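Local coordinates for TOG array regulator of axonemal microtubules protein 1 (Mus musculus, PDB 5DN7) that binds microtubules and promotes their polymerisation through its TOG domains, supporting cilium formation and the control of cilium length, at residues Asp177-Leu180 and Pro181-Ser184; Gly106-Ile109 and Ala110-Lys114; Lys124-Tyr127 and Met128-Phe131. All coordinates share one frame; numbering follows the deposited sequence.

Contact 1. Residues Asp177-Leu180 and Pro181-Ser184; sequences DFDL and PKLS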
loop_
_atom_site.group_PDB
_atom_site.type_symbol
_atom_site.label_atom_id
_atom_site.label_comp_id
_atom_site.label_asym_id
_atom_site.label_seq_id
_atom_site.Cartn_x
_atom_site.Cartn_y
_atom_site.Cartn_z
ATOM N N ASP A 177 -1.716 -14.852 -10.326
ATOM C CA ASP A 177 -1.068 -14.559 -9.048
ATOM C C ASP A 177 -2.099 -14.229 -7.959
ATOM O O ASP A 177 -1.757 -14.103 -6.793
ATOM C CB ASP A 177 -0.085 -13.394 -9.187
ATOM C CG ASP A 177 1.173 -13.776 -9.937
ATOM O OD1 ASP A 177 1.230 -14.926 -10.418
ATOM O OD2 ASP A 177 2.085 -12.916 -10.063
ATOM N N PHE A 178 -3.356 -14.091 -8.357
ATOM C CA PHE A 178 -4.410 -13.669 -7.443
ATOM C C PHE A 178 -5.502 -14.712 -7.287
ATOM O O PHE A 178 -5.838 -15.442 -8.231
ATOM C CB PHE A 178 -5.064 -12.362 -7.922
ATOM C CG PHE A 178 -4.129 -11.210 -7.988
ATOM C CD1 PHE A 178 -3.814 -10.488 -6.842
ATOM C CD2 PHE A 178 -3.536 -10.858 -9.191
ATOM C CE1 PHE A 178 -2.939 -9.421 -6.903
ATOM C CE2 PHE A 178 -2.665 -9.781 -9.259
ATOM C CZ PHE A 178 -2.360 -9.064 -8.117
ATOM N N ASP A 179 -6.067 -14.751 -6.090
ATOM C CA ASP A 179 -7.334 -15.433 -5.842
ATOM C C ASP A 179 -8.434 -14.397 -6.070
ATOM O O ASP A 179 -8.804 -13.648 -5.154
ATOM C CB ASP A 179 -7.377 -16.002 -4.422
ATOM C CG ASP A 179 -8.598 -16.864 -4.170
ATOM O OD1 ASP A 179 -9.623 -16.707 -4.867
ATOM O OD2 ASP A 179 -8.527 -17.713 -3.252
ATOM N N LEU A 180 -8.931 -14.330 -7.300
ATOM C CA LEU A 180 -9.803 -13.231 -7.675
ATOM C C LEU A 180 -11.193 -13.235 -7.005
ATOM O O LEU A 180 -11.701 -12.160 -6.701
ATOM C CB LEU A 180 -9.954 -13.177 -9.197
ATOM C CG LEU A 180 -8.679 -12.928 -9.999
ATOM C CD1 LEU A 180 -9.007 -13.096 -11.447
ATOM C CD2 LEU A 180 -8.087 -11.537 -9.735
ATOM N N PRO A 181 -11.819 -14.417 -6.803
ATOM C CA PRO A 181 -13.051 -14.432 -5.992
ATOM C C PRO A 181 -12.842 -13.860 -4.592
ATOM O O PRO A 181 -13.614 -13.016 -4.123
ATOM C CB PRO A 181 -13.405 -15.927 -5.907
ATOM C CG PRO A 181 -12.875 -16.496 -7.178
ATOM C CD PRO A 181 -11.605 -15.714 -7.488
ATOM N N LYS A 182 -11.783 -14.316 -3.940
ATOM C CA LYS A 182 -11.496 -13.869 -2.595
ATOM C C LYS A 182 -11.339 -12.362 -2.615
ATOM O O LYS A 182 -11.948 -11.652 -1.820
ATOM C CB LYS A 182 -10.236 -14.544 -2.048
ATOM C CG LYS A 182 -9.935 -14.194 -0.591
ATOM C CD LYS A 182 -8.780 -15.036 -0.028
ATOM C CE LYS A 182 -7.429 -14.590 -0.603
ATOM N NZ LYS A 182 -6.275 -15.383 -0.049
ATOM N N LEU A 183 -10.549 -11.896 -3.576
ATOM C CA LEU A 183 -10.247 -10.490 -3.737
ATOM C C LEU A 183 -11.536 -9.686 -3.893
ATOM O O LEU A 183 -11.749 -8.707 -3.180
ATOM C CB LEU A 183 -9.314 -10.296 -4.935
ATOM C CG LEU A 183 -8.432 -9.057 -4.978
ATOM C CD1 LEU A 183 -7.744 -8.821 -3.643
ATOM C CD2 LEU A 183 -7.390 -9.226 -6.088
ATOM N N SER A 184 -12.418 -10.109 -4.789
ATOM C CA SER A 184 -13.631 -9.338 -5.015
ATOM C C SER A 184 -14.565 -9.343 -3.796
ATOM O O SER A 184 -15.281 -8.364 -3.563
ATOM C CB SER A 184 -14.375 -9.850 -6.238
ATOM O OG SER A 184 -14.737 -11.199 -6.078
#
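Asp179, Leu180 and Leu183 carry this first turn of helix 180-187. The carboxylate of Asp179 reaches forward to the first turn of the helix, its CG anti to the backbone N (chi1 -173°), which brings OD1 to the amide of Lys182. The bond from Lys182 N to Asp179 OD1 is nearly straight but long and weak, at 3.4 Å. CG of Asp179 also packs on CB of Lys182 at 3.5 Å, the two side chains crossing at about a right angle. The carbonyl of the same aspartate starts the helical bonding, Leu183 N donating to Asp179 O at 2.9 Å.

Leu180 O takes the next bond, from Ser184 N, while the linkage to the proline ring sets CB of Leu180 3.5 Å from CD of Pro181. CD2 of Leu183 meets CD1 of Phe178 at 3.9 Å, joining the loop residue to the helix. Leu170 of helix 156-172 touches Phe178, Leu180 and Leu183 alike, and Leu209 and Met213 of helix 196-213 also pack on Leu180. Ser184 OG donates to Pro181 O. An aspartate N-cap followed by a proline in the first turn is a classic helix start, and here it opens the predicted eighth HEAT repeat, in the second TOG domain.

Contact 2. Residues Gly106-Ile109 and Ala110-Lys114; sequences GPVI and AASVK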
loop_
_atom_site.group_PDB
_atom_site.type_symbol
_atom_site.label_atom_id
_atom_site.label_comp_id
_atom_site.label_asym_id
_atom_site.label_seq_id
_atom_site.Cartn_x
_atom_site.Cartn_y
_atom_site.Cartn_z
ATOM N N GLY A 106 4.801 -7.674 8.392
ATOM C CA GLY A 106 3.786 -7.087 9.254
ATOM C C GLY A 106 4.092 -5.671 9.699
ATOM O O GLY A 106 3.293 -4.756 9.453
ATOM N N PRO A 107 5.230 -5.486 10.393
ATOM C CA PRO A 107 5.734 -4.165 10.773
ATOM C C PRO A 107 5.862 -3.187 9.595
ATOM O O PRO A 107 5.416 -2.049 9.714
ATOM C CB PRO A 107 7.111 -4.484 11.367
ATOM C CG PRO A 107 6.950 -5.808 11.960
ATOM C CD PRO A 107 5.992 -6.562 11.055
ATOM N N VAL A 108 6.457 -3.609 8.485
ATOM C CA VAL A 108 6.633 -2.691 7.364
ATOM C C VAL A 108 5.259 -2.278 6.827
ATOM O O VAL A 108 5.038 -1.106 6.515
ATOM C CB VAL A 108 7.511 -3.294 6.241
ATOM C CG1 VAL A 108 7.511 -2.387 4.992
ATOM C CG2 VAL A 108 8.935 -3.485 6.730
ATOM N N ILE A 109 4.317 -3.218 6.757
ATOM C CA ILE A 109 2.979 -2.853 6.284
ATOM C C ILE A 109 2.237 -1.932 7.280
ATOM O O ILE A 109 1.542 -1.017 6.854
ATOM C CB ILE A 109 2.119 -4.105 5.959
ATOM C CG1 ILE A 109 2.521 -4.664 4.594
ATOM C CG2 ILE A 109 0.631 -3.759 5.913
ATOM C CD1 ILE A 109 1.648 -5.842 4.103
ATOM N N ALA A 110 2.400 -2.134 8.587
ATOM C CA ALA A 110 1.744 -1.239 9.544
ATOM C C ALA A 110 2.311 0.179 9.382
ATOM O O ALA A 110 1.557 1.193 9.311
ATOM C CB ALA A 110 1.927 -1.734 10.966
ATOM N N ALA A 111 3.642 0.234 9.281
ATOM C CA ALA A 111 4.331 1.505 9.053
ATOM C C ALA A 111 3.807 2.187 7.796
ATOM O O ALA A 111 3.555 3.391 7.786
ATOM C CB ALA A 111 5.836 1.299 8.960
ATOM N N SER A 112 3.609 1.423 6.738
ATOM C CA SER A 112 3.174 2.022 5.486
ATOM C C SER A 112 1.703 2.453 5.511
ATOM O O SER A 112 1.320 3.460 4.889
ATOM C CB SER A 112 3.437 1.055 4.344
ATOM O OG SER A 112 4.829 0.761 4.297
ATOM N N VAL A 113 0.876 1.715 6.236
ATOM C CA VAL A 113 -0.527 2.071 6.327
ATOM C C VAL A 113 -0.690 3.380 7.115
ATOM O O VAL A 113 -1.537 4.221 6.763
ATOM C CB VAL A 113 -1.370 0.947 6.986
ATOM C CG1 VAL A 113 -2.781 1.459 7.298
ATOM C CG2 VAL A 113 -1.433 -0.270 6.075
ATOM N N LYS A 114 0.114 3.558 8.167
ATOM C CA LYS A 114 0.073 4.811 8.924
ATOM C C LYS A 114 0.106 6.085 8.050
ATOM O O LYS A 114 -0.660 7.017 8.292
ATOM C CB LYS A 114 1.229 4.867 9.922
ATOM C CG LYS A 114 1.223 6.141 10.751
ATOM C CD LYS A 114 2.447 6.256 11.648
ATOM C CE LYS A 114 2.460 5.183 12.715
ATOM N NZ LYS A 114 3.646 5.301 13.606
#
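Ser112 and Val108 meet one turn apart on helix 105-114, the first helix of the predicted sixth HEAT repeat in this TOG domain. Val108 O is gripped twice by the same residue: Ser112 N makes the regular helical bond, and Ser112 OG adds a second at 2.9 Å. The two donors arrive from opposite faces of the carbonyl plane, OG tilted 35° out of it. This return to the backbone is possible because OG lies beside its own backbone N and anti to the carbonyl carbon (chi1 -59°), directed down the helix toward the preceding turn. The hydroxyl is buried and bonded to Val108 O within its own helix. Without the hydroxyl, as with an alanine here, Val108 O would probably keep only its main-chain bond, and a small gap would be likely beside Ile130.

On another side of the helix, CG2 of Ile109 meets CG2 of Val113 at 4.1 Å as the two side chains cross obliquely. Regular bonds from Ala110 N to Gly106 O and from Ala111 N to Pro107 O continue the same i to i+4 bonding at the start of the helix.

Farther out, helix 121-138 places Ile130 against both Val108 and Ser112, and helix 140-148 packs Leu146 on Ile109 and Leu147 on Val113. Helix 61-74 lines the side of Pro107 and Ala111 with Ile68 and Tyr72. Val113 N bonds to Ile109 O, and CG2 of Val113 rests 3.2 Å from the same oxygen.

Contact 3. Residues Lys124-Tyr127 and Met128-Phe131; sequences KQEY and MKIF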
loop_
_atom_site.group_PDB
_atom_site.type_symbol
_atom_site.label_atom_id
_atom_site.label_comp_id
_atom_site.label_asym_id
_atom_site.label_seq_id
_atom_site.Cartn_x
_atom_site.Cartn_y
_atom_site.Cartn_z
ATOM N N LYS A 124 2.997 9.674 -1.006
ATOM C CA LYS A 124 2.457 8.623 -1.862
ATOM C C LYS A 124 3.518 8.010 -2.803
ATOM O O LYS A 124 3.523 6.793 -3.020
ATOM C CB LYS A 124 1.279 9.162 -2.671
ATOM C CG LYS A 124 0.689 8.139 -3.616
ATOM C CD LYS A 124 -0.620 8.620 -4.230
ATOM C CE LYS A 124 -1.001 7.712 -5.400
ATOM N NZ LYS A 124 -2.083 8.286 -6.290
ATOM N N GLN A 125 4.426 8.830 -3.330
ATOM C CA GLN A 125 5.553 8.309 -4.110
ATOM C C GLN A 125 6.314 7.260 -3.294
ATOM O O GLN A 125 6.543 6.112 -3.749
ATOM C CB GLN A 125 6.523 9.420 -4.519
ATOM C CG GLN A 125 6.157 10.153 -5.782
ATOM C CD GLN A 125 7.060 11.351 -6.037
ATOM O OE1 GLN A 125 7.932 11.675 -5.220
ATOM N NE2 GLN A 125 6.838 12.034 -7.160
ATOM N N GLU A 126 6.700 7.660 -2.082
ATOM C CA GLU A 126 7.477 6.711 -1.290
ATOM C C GLU A 126 6.683 5.465 -0.859
ATOM O O GLU A 126 7.203 4.334 -0.938
ATOM C CB GLU A 126 8.080 7.406 -0.071
ATOM C CG GLU A 126 9.035 8.527 -0.470
ATOM C CD GLU A 126 10.170 8.032 -1.358
ATOM O OE1 GLU A 126 10.622 6.879 -1.176
ATOM O OE2 GLU A 126 10.616 8.792 -2.249
ATOM N N TYR A 127 5.433 5.620 -0.429
ATOM C CA TYR A 127 4.788 4.396 0.034
ATOM C C TYR A 127 4.383 3.484 -1.132
ATOM O O TYR A 127 4.339 2.261 -0.964
ATOM C CB TYR A 127 3.608 4.670 0.981
ATOM C CG TYR A 127 2.353 5.339 0.476
ATOM C CD1 TYR A 127 1.535 4.742 -0.483
ATOM C CD2 TYR A 127 1.920 6.537 1.058
ATOM C CE1 TYR A 127 0.352 5.353 -0.895
ATOM C CE2 TYR A 127 0.748 7.150 0.660
ATOM C CZ TYR A 127 -0.033 6.560 -0.310
ATOM O OH TYR A 127 -1.196 7.188 -0.692
ATOM N N MET A 128 4.135 4.042 -2.310
ATOM C CA MET A 128 3.888 3.191 -3.473
ATOM C C MET A 128 5.157 2.399 -3.827
ATOM O O MET A 128 5.083 1.175 -4.155
ATOM C CB MET A 128 3.415 4.007 -4.682
ATOM C CG MET A 128 1.966 4.519 -4.611
ATOM S SD MET A 128 0.754 3.263 -4.079
ATOM C CE MET A 128 1.050 1.914 -5.242
ATOM N N LYS A 129 6.312 3.072 -3.755
ATOM C CA LYS A 129 7.571 2.321 -3.933
ATOM C C LYS A 129 7.659 1.147 -2.960
ATOM O O LYS A 129 7.937 -0.017 -3.355
ATOM C CB LYS A 129 8.792 3.225 -3.746
ATOM C CG LYS A 129 9.054 4.191 -4.901
ATOM C CD LYS A 129 10.062 5.245 -4.452
ATOM C CE LYS A 129 10.364 6.232 -5.549
ATOM N NZ LYS A 129 10.966 7.456 -4.949
ATOM N N ILE A 130 7.388 1.439 -1.686
ATOM C CA ILE A 130 7.463 0.372 -0.685
ATOM C C ILE A 130 6.512 -0.795 -0.991
ATOM O O ILE A 130 6.944 -1.951 -1.048
ATOM C CB ILE A 130 7.190 0.908 0.725
ATOM C CG1 ILE A 130 8.341 1.811 1.151
ATOM C CG2 ILE A 130 7.111 -0.235 1.707
ATOM C CD1 ILE A 130 7.960 2.849 2.163
ATOM N N PHE A 131 5.227 -0.511 -1.197
ATOM C CA PHE A 131 4.271 -1.590 -1.446
ATOM C C PHE A 131 4.612 -2.422 -2.704
ATOM O O PHE A 131 4.410 -3.636 -2.697
ATOM C CB PHE A 131 2.838 -1.040 -1.552
ATOM C CG PHE A 131 2.185 -0.774 -0.217
ATOM C CD1 PHE A 131 1.881 -1.819 0.637
ATOM C CD2 PHE A 131 1.880 0.524 0.185
ATOM C CE1 PHE A 131 1.289 -1.583 1.869
ATOM C CE2 PHE A 131 1.276 0.765 1.418
ATOM C CZ PHE A 131 0.984 -0.298 2.264
#
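Met128 lies between Lys124, one turn back, and the ring of Tyr127, and its side chain can be followed atom by atom. CB rests 3.2 Å from Lys124 O, the carbonyl that also accepts the helical bond from Met128 N. CG stays beside that oxygen and meets CG of Lys124 at 4.0 Å, the two side chains running side by side in the same direction. The bend at chi2 (-46°) then turns the chain toward the tyrosine, where SD lies 3.8 Å from Tyr127 CE1. This is a Met-aromatic contact, with the sulfur 5.0 Å from the ring centroid and 74° off the ring normal. At the tip, chi3 turns CE away from the ring.

The tyrosine ring is swung back along the helix, with CG between the backbone N and the carbonyl carbon (chi1 67°). One face consequently lies over Lys124 CA, 3.4 Å from the ring plane and offset toward the rim. Separately, Lys129 NZ forms a salt bridge with Glu126 OE2 at 3.0 Å, approaching from above the carboxylate plane.

Helix 156-172 receives the methionine through Ile165 and Cys168, and its Glu161 accepts a hydrogen bond from Tyr127 OH. Helix 80-97 borders Glu126 and Lys129, helix 105-114 lies against Ile130 and Phe131, and Phe258, in the loop between the short strands 252-253 and 259-260, reaches Lys124, Gln125 and Met128.

Overall arrangement
The three contacts follow one another along the chain in the order 2, 3, 1, all within the second TOG domain, a solenoid of HEAT repeats. Contacts 2 and 3 lie on the paired helices 105-114 and 121-138 of the predicted sixth repeat, with centres 12 Å apart. They touch directly: Phe131 CZ lies 3.5 Å from Ser112 CB, and Phe131 CE1 lies 4.3 Å from Ile109 CG1. Contact 1 starts helix 180-187 of the predicted eighth repeat, with its centre 22 Å from that of contact 2 and 23 Å from that of contact 3. Helix 156-172 packs against both contact 3 and contact 1, linking successive layers of the TOG solenoid.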